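PDB 5N4B: dual function macrocyclase-peptidase POPB from Galerina marginata, which cleaves peptide bonds after prolyl residues and macrocyclises a 25-residue peptide intermediate in the biosynthesis of the amanitin toxins. Local coordinates for residues F85-Y97 with N410-S422. The protein carries 1 engineered substitution. Sequence-based numbering, arbitrary orientation.
Sequences FSAPTLLDDGHWY and NRQKQTHFFLTLS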
ATOM      1  N   PHE A  85       3.217  17.586  -5.914  1.00  8.19           N
ATOM      2  CA  PHE A  85       4.397  17.330  -6.727  1.00  7.60           C
ATOM      3  C   PHE A  85       5.273  16.290  -6.049  1.00  8.94           C
ATOM      4  O   PHE A  85       5.217  16.082  -4.839  1.00  9.21           O
ATOM      5  CB  PHE A  85       5.223  18.601  -6.988  1.00 10.81           C
ATOM      6  CG  PHE A  85       5.209  19.546  -5.857  1.00 11.74           C
ATOM      7  CD1 PHE A  85       5.970  19.322  -4.731  1.00 15.70           C
ATOM      8  CD2 PHE A  85       4.348  20.616  -5.904  1.00 15.30           C
ATOM      9  CE1 PHE A  85       5.863  20.236  -3.616  1.00 18.20           C
ATOM     10  CE2 PHE A  85       4.256  21.512  -4.838  1.00 21.89           C
ATOM     11  CZ  PHE A  85       5.012  21.296  -3.722  1.00 17.92           C
ATOM     12  N   SER A  86       6.059  15.610  -6.864  1.00  7.33           N
ATOM     13  CA  SER A  86       7.024  14.622  -6.405  1.00  7.96           C
ATOM     14  C   SER A  86       8.407  15.223  -6.318  1.00  7.85           C
ATOM     15  O   SER A  86       8.671  16.331  -6.766  1.00  8.91           O
ATOM     16  CB  SER A  86       7.075  13.428  -7.373  1.00  7.72           C
ATOM     17  OG  SER A  86       7.753  13.788  -8.598  1.00  8.18           O
ATOM     18  N   ALA A  87       9.333  14.430  -5.755  1.00  8.52           N
ATOM     19  CA  ALA A  87      10.750  14.738  -5.921  1.00  8.10           C
ATOM     20  C   ALA A  87      11.105  14.676  -7.415  1.00  9.02           C
ATOM     21  O   ALA A  87      10.543  13.866  -8.162  1.00 10.11           O
ATOM     22  CB  ALA A  87      11.629  13.743  -5.171  1.00  9.94           C
ATOM     23  N   PRO A  88      12.030  15.510  -7.888  1.00  7.67           N
ATOM     24  CA  PRO A  88      12.483  15.413  -9.283  1.00  9.31           C
ATOM     25  C   PRO A  88      13.624  14.406  -9.390  1.00 11.00           C
ATOM     26  O   PRO A  88      14.336  14.142  -8.412  1.00 11.13           O
ATOM     27  CB  PRO A  88      12.953  16.850  -9.569  1.00 11.18           C
ATOM     28  CG  PRO A  88      13.573  17.287  -8.247  1.00  9.93           C
ATOM     29  CD  PRO A  88      12.685  16.644  -7.192  1.00  9.53           C
ATOM     30  N   THR A  89      13.785  13.867 -10.605  1.00  9.02           N
ATOM     31  CA  THR A  89      14.831  12.898 -10.941  1.00  8.78           C
ATOM     32  C   THR A  89      15.646  13.472 -12.092  1.00  9.92           C
ATOM     33  O   THR A  89      15.097  13.909 -13.101  1.00 10.09           O
ATOM     34  CB  THR A  89      14.221  11.555 -11.350  1.00 10.49           C
ATOM     35  OG1 THR A  89      13.436  11.036 -10.284  1.00 12.84           O
ATOM     36  CG2 THR A  89      15.326  10.562 -11.666  1.00 13.28           C
ATOM     37  N   LEU A  90      16.970  13.441 -11.954  1.00  9.66           N
ATOM     38  CA  LEU A  90      17.865  13.916 -13.009  1.00 10.15           C
ATOM     39  C   LEU A  90      18.221  12.726 -13.885  1.00 10.36           C
ATOM     40  O   LEU A  90      18.789  11.741 -13.395  1.00 11.96           O
ATOM     41  CB  LEU A  90      19.151  14.476 -12.370  1.00 10.71           C
ATOM     42  CG  LEU A  90      20.262  14.839 -13.363  1.00 12.32           C
ATOM     43  CD1 LEU A  90      19.844  15.879 -14.354  1.00 12.44           C
ATOM     44  CD2 LEU A  90      21.531  15.292 -12.581  1.00 14.33           C
ATOM     45  N   LEU A  91      17.811  12.784 -15.154  1.00 10.52           N
ATOM     46  CA  LEU A  91      18.158  11.758 -16.127  1.00 12.82           C
ATOM     47  C   LEU A  91      19.499  12.086 -16.766  1.00 11.91           C
ATOM     48  O   LEU A  91      19.978  13.234 -16.728  1.00 13.99           O
ATOM     49  CB  LEU A  91      17.053  11.592 -17.182  1.00 13.20           C
ATOM     50  CG  LEU A  91      15.685  11.261 -16.606  1.00 12.66           C
ATOM     51  CD1 LEU A  91      14.733  10.912 -17.786  1.00 14.42           C
ATOM     52  CD2 LEU A  91      15.756  10.113 -15.621  1.00 14.29           C
ATOM     53  N   ASP A  92      20.023  11.100 -17.490  1.00 14.93           N
ATOM     54  CA  ASP A  92      21.295  11.258 -18.192  1.00 13.63           C
ATOM     55  C   ASP A  92      21.216  12.194 -19.376  1.00 17.38           C
ATOM     56  O   ASP A  92      22.271  12.480 -19.964  1.00 17.21           O
ATOM     57  CB  ASP A  92      21.859   9.894 -18.583  1.00 15.70           C
ATOM     58  CG  ASP A  92      22.452   9.140 -17.428  1.00 19.25           C
ATOM     59  OD1 ASP A  92      22.165   9.396 -16.228  1.00 18.09           O
ATOM     60  OD2 ASP A  92      23.308   8.270 -17.745  1.00 24.10           O
ATOM     61  N   ASP A  93      20.034  12.671 -19.782  1.00 15.15           N
ATOM     62  CA  ASP A  93      19.946  13.772 -20.738  1.00 16.35           C
ATOM     63  C   ASP A  93      20.214  15.152 -20.152  1.00 15.49           C
ATOM     64  O   ASP A  93      20.182  16.132 -20.908  1.00 18.32           O
ATOM     65  CB  ASP A  93      18.598  13.741 -21.485  1.00 17.64           C
ATOM     66  CG  ASP A  93      17.370  13.942 -20.560  1.00 15.47           C
ATOM     67  OD1 ASP A  93      17.543  14.160 -19.338  1.00 15.93           O
ATOM     68  OD2 ASP A  93      16.269  13.905 -21.123  1.00 16.91           O
ATOM     69  N   GLY A  94      20.461  15.250 -18.844  1.00 15.40           N
ATOM     70  CA  GLY A  94      20.698  16.487 -18.159  1.00 14.53           C
ATOM     71  C   GLY A  94      19.449  17.165 -17.668  1.00 15.46           C
ATOM     72  O   GLY A  94      19.558  18.219 -17.024  1.00 14.97           O
ATOM     73  N   HIS A  95      18.266  16.621 -17.969  1.00 14.01           N
ATOM     74  CA  HIS A  95      17.031  17.273 -17.564  1.00 11.37           C
ATOM     75  C   HIS A  95      16.419  16.553 -16.368  1.00 12.38           C
ATOM     76  O   HIS A  95      16.705  15.396 -16.097  1.00 12.18           O
ATOM     77  CB  HIS A  95      16.060  17.307 -18.758  1.00 13.25           C
ATOM     78  CG  HIS A  95      16.480  18.278 -19.822  1.00 13.23           C
ATOM     79  ND1 HIS A  95      15.862  19.489 -20.008  1.00 16.47           N
ATOM     80  CD2 HIS A  95      17.537  18.256 -20.676  1.00 15.73           C
ATOM     81  CE1 HIS A  95      16.470  20.145 -20.992  1.00 16.72           C
ATOM     82  NE2 HIS A  95      17.500  19.430 -21.398  1.00 16.28           N
ATOM     83  N   TRP A  96      15.584  17.298 -15.667  1.00 11.83           N
ATOM     84  CA  TRP A  96      14.927  16.851 -14.460  1.00 10.12           C
ATOM     85  C   TRP A  96      13.450  16.602 -14.733  1.00  9.89           C
ATOM     86  O   TRP A  96      12.783  17.390 -15.418  1.00 11.66           O
ATOM     87  CB  TRP A  96      15.093  17.945 -13.397  1.00 10.94           C
ATOM     88  CG  TRP A  96      16.463  18.199 -12.938  1.00 10.51           C
ATOM     89  CD1 TRP A  96      17.371  18.975 -13.548  1.00 12.29           C
ATOM     90  CD2 TRP A  96      17.067  17.700 -11.767  1.00 10.94           C
ATOM     91  NE1 TRP A  96      18.542  19.001 -12.810  1.00 14.01           N
ATOM     92  CE2 TRP A  96      18.361  18.219 -11.705  1.00 12.29           C
ATOM     93  CE3 TRP A  96      16.648  16.845 -10.750  1.00 11.06           C
ATOM     94  CZ2 TRP A  96      19.226  17.931 -10.652  1.00 12.30           C
ATOM     95  CZ3 TRP A  96      17.530  16.547  -9.718  1.00 11.60           C
ATOM     96  CH2 TRP A  96      18.783  17.106  -9.675  1.00 13.76           C
ATOM     97  N   TYR A  97      12.935  15.524 -14.166  1.00  8.77           N
ATOM     98  CA  TYR A  97      11.564  15.088 -14.418  1.00  9.36           C
ATOM     99  C   TYR A  97      10.854  14.871 -13.088  1.00  8.88           C
ATOM    100  O   TYR A  97      11.431  14.315 -12.150  1.00  9.59           O
ATOM    101  CB  TYR A  97      11.580  13.780 -15.205  1.00 10.61           C
ATOM    102  CG  TYR A  97      12.147  13.858 -16.581  1.00  9.89           C
ATOM    103  CD1 TYR A  97      13.526  14.057 -16.794  1.00 11.33           C
ATOM    104  CD2 TYR A  97      11.323  13.747 -17.685  1.00 11.00           C
ATOM    105  CE1 TYR A  97      14.052  14.113 -18.094  1.00 12.96           C
ATOM    106  CE2 TYR A  97      11.847  13.780 -18.973  1.00 13.58           C
ATOM    107  CZ  TYR A  97      13.218  13.972 -19.150  1.00 12.52           C
ATOM    108  OH  TYR A  97      13.729  14.002 -20.442  1.00 17.37           O
ATOM    109  N   ASN A 410      17.140   8.746  -5.093  1.00 13.80           N
ATOM    110  CA  ASN A 410      18.431   9.103  -5.643  1.00 13.36           C
ATOM    111  C   ASN A 410      18.844   8.117  -6.734  1.00 13.66           C
ATOM    112  O   ASN A 410      18.240   7.057  -6.937  1.00 16.12           O
ATOM    113  CB  ASN A 410      19.514   9.188  -4.573  1.00 13.47           C
ATOM    114  CG  ASN A 410      20.046   7.861  -4.155  1.00 14.20           C
ATOM    115  OD1 ASN A 410      19.306   6.939  -3.851  1.00 15.78           O
ATOM    116  ND2 ASN A 410      21.348   7.739  -4.168  1.00 15.61           N
ATOM    117  N   ARG A 411      19.951   8.482  -7.375  1.00 14.15           N
ATOM    118  CA  ARG A 411      20.699   7.622  -8.283  1.00 14.95           C
ATOM    119  C   ARG A 411      22.124   7.606  -7.759  1.00 14.35           C
ATOM    120  O   ARG A 411      22.750   8.658  -7.619  1.00 15.72           O
ATOM    121  CB  ARG A 411      20.617   8.136  -9.730  1.00 15.09           C
ATOM    122  CG  ARG A 411      19.175   8.215 -10.238  1.00 14.66           C
ATOM    123  CD  ARG A 411      19.129   8.718 -11.696  1.00 16.71           C
ATOM    124  NE  ARG A 411      19.684   7.715 -12.585  1.00 16.29           N
ATOM    125  CZ  ARG A 411      20.175   7.974 -13.780  1.00 16.17           C
ATOM    126  NH1 ARG A 411      20.165   9.194 -14.271  1.00 18.50           N
ATOM    127  NH2 ARG A 411      20.713   6.989 -14.482  1.00 19.95           N
ATOM    128  N   GLN A 412      22.628   6.400  -7.525  1.00 17.61           N
ATOM    129  CA  GLN A 412      23.929   6.199  -6.874  1.00 18.18           C
ATOM    130  C   GLN A 412      25.062   7.021  -7.476  1.00 20.02           C
ATOM    131  O   GLN A 412      25.914   7.547  -6.757  1.00 19.91           O
ATOM    132  CB  GLN A 412      24.300   4.715  -6.912  1.00 22.26           C
ATOM    133  CG  GLN A 412      25.685   4.449  -6.357  1.00 22.24           C
ATOM    134  CD  GLN A 412      26.014   2.986  -6.464  1.00 21.50           C
ATOM    135  OE1 GLN A 412      25.239   2.132  -6.018  1.00 23.91           O
ATOM    136  NE2 GLN A 412      27.176   2.681  -7.040  1.00 27.92           N
ATOM    137  N   LYS A 413      25.136   7.112  -8.798  1.00 18.11           N
ATOM    138  CA  LYS A 413      26.269   7.779  -9.411  1.00 18.52           C
ATOM    139  C   LYS A 413      26.265   9.300  -9.244  1.00 19.64           C
ATOM    140  O   LYS A 413      27.289   9.941  -9.515  1.00 22.84           O
ATOM    141  CB  LYS A 413      26.376   7.401 -10.887  1.00 21.75           C
ATOM    142  CG  LYS A 413      25.311   8.033 -11.781  1.00 21.64           C
ATOM    143  CD  LYS A 413      25.393   7.470 -13.184  1.00 28.52           C
ATOM    144  CE  LYS A 413      24.290   8.014 -14.069  1.00 33.71           C
ATOM    145  NZ  LYS A 413      24.426   7.366 -15.431  1.00 37.28           N
ATOM    146  N   GLN A 414      25.153   9.887  -8.841  1.00 17.22           N
ATOM    147  CA  GLN A 414      25.003  11.318  -8.799  1.00 17.08           C
ATOM    148  C   GLN A 414      25.481  11.898  -7.482  1.00 19.51           C
ATOM    149  O   GLN A 414      25.626  11.187  -6.478  1.00 19.10           O
ATOM    150  CB  GLN A 414      23.530  11.690  -9.076  1.00 17.09           C
ATOM    151  CG  GLN A 414      23.116  11.298 -10.456  1.00 16.90           C
ATOM    152  CD  GLN A 414      21.661  11.569 -10.774  1.00 17.42           C
ATOM    153  OE1 GLN A 414      20.812  11.671  -9.927  1.00 15.66           O
ATOM    154  NE2 GLN A 414      21.375  11.620 -12.070  1.00 16.44           N
ATOM    155  N   THR A 415      25.705  13.211  -7.485  1.00 17.26           N
ATOM    156  CA  THR A 415      26.258  13.907  -6.338  1.00 16.94           C
ATOM    157  C   THR A 415      25.218  14.516  -5.417  1.00 17.62           C
ATOM    158  O   THR A 415      25.562  15.390  -4.621  1.00 20.32           O
ATOM    159  CB  THR A 415      27.193  15.018  -6.785  1.00 22.23           C
ATOM    160  OG1 THR A 415      26.468  15.921  -7.638  1.00 22.09           O
ATOM    161  CG2 THR A 415      28.423  14.413  -7.522  1.00 23.22           C
ATOM    162  N   HIS A 416      23.966  14.085  -5.515  1.00 14.83           N
ATOM    163  CA  HIS A 416      22.881  14.566  -4.657  1.00 14.19           C
ATOM    164  C   HIS A 416      21.976  13.387  -4.337  1.00 13.31           C
ATOM    165  O   HIS A 416      21.986  12.353  -4.976  1.00 14.64           O
ATOM    166  CB  HIS A 416      22.048  15.688  -5.324  1.00 16.38           C
ATOM    167  CG  HIS A 416      21.268  15.220  -6.487  1.00 15.29           C
ATOM    168  ND1 HIS A 416      21.788  15.177  -7.772  1.00 17.98           N
ATOM    169  CD2 HIS A 416      20.032  14.680  -6.557  1.00 17.20           C
ATOM    170  CE1 HIS A 416      20.879  14.647  -8.571  1.00 16.81           C
ATOM    171  NE2 HIS A 416      19.814  14.329  -7.859  1.00 17.68           N
ATOM    172  N   PHE A 417      21.141  13.594  -3.329  1.00 13.13           N
ATOM    173  CA  PHE A 417      19.979  12.764  -3.095  1.00 13.46           C
ATOM    174  C   PHE A 417      18.856  13.639  -2.556  1.00 10.93           C
ATOM    175  O   PHE A 417      19.079  14.766  -2.098  1.00 13.43           O
ATOM    176  CB  PHE A 417      20.256  11.577  -2.167  1.00 12.91           C
ATOM    177  CG  PHE A 417      20.734  11.926  -0.774  1.00 12.54           C
ATOM    178  CD1 PHE A 417      19.829  12.116   0.236  1.00 11.35           C
ATOM    179  CD2 PHE A 417      22.100  12.003  -0.493  1.00 14.08           C
ATOM    180  CE1 PHE A 417      20.306  12.413   1.538  1.00 13.79           C
ATOM    181  CE2 PHE A 417      22.553  12.295   0.780  1.00 13.82           C
ATOM    182  CZ  PHE A 417      21.650  12.502   1.780  1.00 14.01           C
ATOM    183  N   PHE A 418      17.636  13.089  -2.586  1.00 10.76           N
ATOM    184  CA  PHE A 418      16.479  13.730  -2.009  1.00 10.30           C
ATOM    185  C   PHE A 418      15.867  12.875  -0.910  1.00  9.76           C
ATOM    186  O   PHE A 418      16.021  11.651  -0.841  1.00 11.02           O
ATOM    187  CB  PHE A 418      15.361  13.967  -3.054  1.00 12.65           C
ATOM    188  CG  PHE A 418      15.770  14.850  -4.151  1.00 11.47           C
ATOM    189  CD1 PHE A 418      15.841  16.226  -3.960  1.00 13.44           C
ATOM    190  CD2 PHE A 418      16.133  14.325  -5.382  1.00 14.58           C
ATOM    191  CE1 PHE A 418      16.279  17.044  -4.974  1.00 13.86           C
ATOM    192  CE2 PHE A 418      16.550  15.194  -6.412  1.00 16.03           C
ATOM    193  CZ  PHE A 418      16.641  16.506  -6.176  1.00 16.13           C
ATOM    194  N   LEU A 419      15.164  13.577  -0.018  1.00 11.48           N
ATOM    195  CA  LEU A 419      14.288  12.970   0.979  1.00 10.20           C
ATOM    196  C   LEU A 419      12.882  13.494   0.771  1.00 10.60           C
ATOM    197  O   LEU A 419      12.682  14.713   0.597  1.00 12.73           O
ATOM    198  CB  LEU A 419      14.716  13.282   2.405  1.00 12.99           C
ATOM    199  CG  LEU A 419      16.144  12.974   2.776  1.00 11.65           C
ATOM    200  CD1 LEU A 419      16.438  13.545   4.190  1.00 14.77           C
ATOM    201  CD2 LEU A 419      16.422  11.528   2.708  1.00 12.89           C
ATOM    202  N   THR A 420      11.910  12.593   0.795  1.00 10.39           N
ATOM    203  CA  THR A 420      10.505  12.989   0.817  1.00  9.99           C
ATOM    204  C   THR A 420       9.970  12.744   2.224  1.00 11.03           C
ATOM    205  O   THR A 420      10.111  11.642   2.775  1.00 12.37           O
ATOM    206  CB  THR A 420       9.678  12.304  -0.250  1.00 14.92           C
ATOM    207  OG1 THR A 420       9.743  10.910  -0.108  1.00 17.90           O
ATOM    208  CG2 THR A 420      10.254  12.618  -1.619  1.00 16.07           C
ATOM    209  N   LEU A 421       9.411  13.787   2.820  1.00  9.18           N
ATOM    210  CA  LEU A 421       9.061  13.857   4.240  1.00 10.24           C
ATOM    211  C   LEU A 421       7.585  14.207   4.349  1.00  9.25           C
ATOM    212  O   LEU A 421       7.129  15.193   3.748  1.00 10.61           O
ATOM    213  CB  LEU A 421       9.901  14.945   4.951  1.00 10.80           C
ATOM    214  CG  LEU A 421      11.409  14.802   4.740  1.00 11.08           C
ATOM    215  CD1 LEU A 421      12.074  16.012   5.338  1.00 15.51           C
ATOM    216  CD2 LEU A 421      11.945  13.517   5.336  1.00 10.83           C
ATOM    217  N   SER A 422       6.844  13.438   5.125  1.00  9.68           N
ATOM    218  CA  SER A 422       5.447  13.788   5.393  1.00  9.05           C
ATOM    219  C   SER A 422       5.024  13.206   6.727  1.00  9.59           C
ATOM    220  O   SER A 422       5.703  12.365   7.300  1.00  9.87           O
ATOM    221  CB  SER A 422       4.506  13.332   4.291  1.00 10.08           C
ATOM    222  OG  SER A 422       4.308  11.925   4.325  1.00 13.09           O
TER
HETATM  223  O   HOH W   1      18.152  12.436  -9.486  1.00 10.06           O
HETATM  224  O   HOH W   2      23.271  11.616 -14.318  1.00 13.85           O
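Arg411 reaches across to the carbonyl of Leu90 and the turn that follows it. CB leaves the backbone toward residues 85-97; CD touches Thr89 CG2 at 4.2 Å. A bend at chi3 (69°) then turns the guanidinium so that its edge faces Leu90 O. NH1 donates in plane to a lone pair of Leu90 O at 3.0 Å and also reaches Asp92 OD1 at 2.8 Å, on the anti side of that carboxylate and well out of its plane, while NH2 bonds to Pro153 O. Arginine suits the place because one planar group can serve several acceptors. Lys413, fully extended beyond CG, brings NZ to the syn lone pair of Asp92 OD2 (2.7 Å), so the exposed aspartate joins two cations. Glutamine suits position 414 because its amide does both jobs: NE2 gives Leu90 O a second bond, from above the carbonyl plane, and OE1 accepts from a water that also binds Leu90 N and His416 NE2. Side chains, not a shared strand, thus join the first blade of the seven-bladed beta-propeller to the last. Deeper in, Trp96 CH2 sits over one face of His416, 3.4 Å from CE1. The flat ring of Phe418 offers an edge to Trp96 CZ3 and a face to Pro88 CD, a CH-pi contact 4.2 Å from the centroid. Small Ala87 lets Thr420 CG2 approach its CB to 4.0 Å, while Thr420 OG1 bonds to the bound peptide.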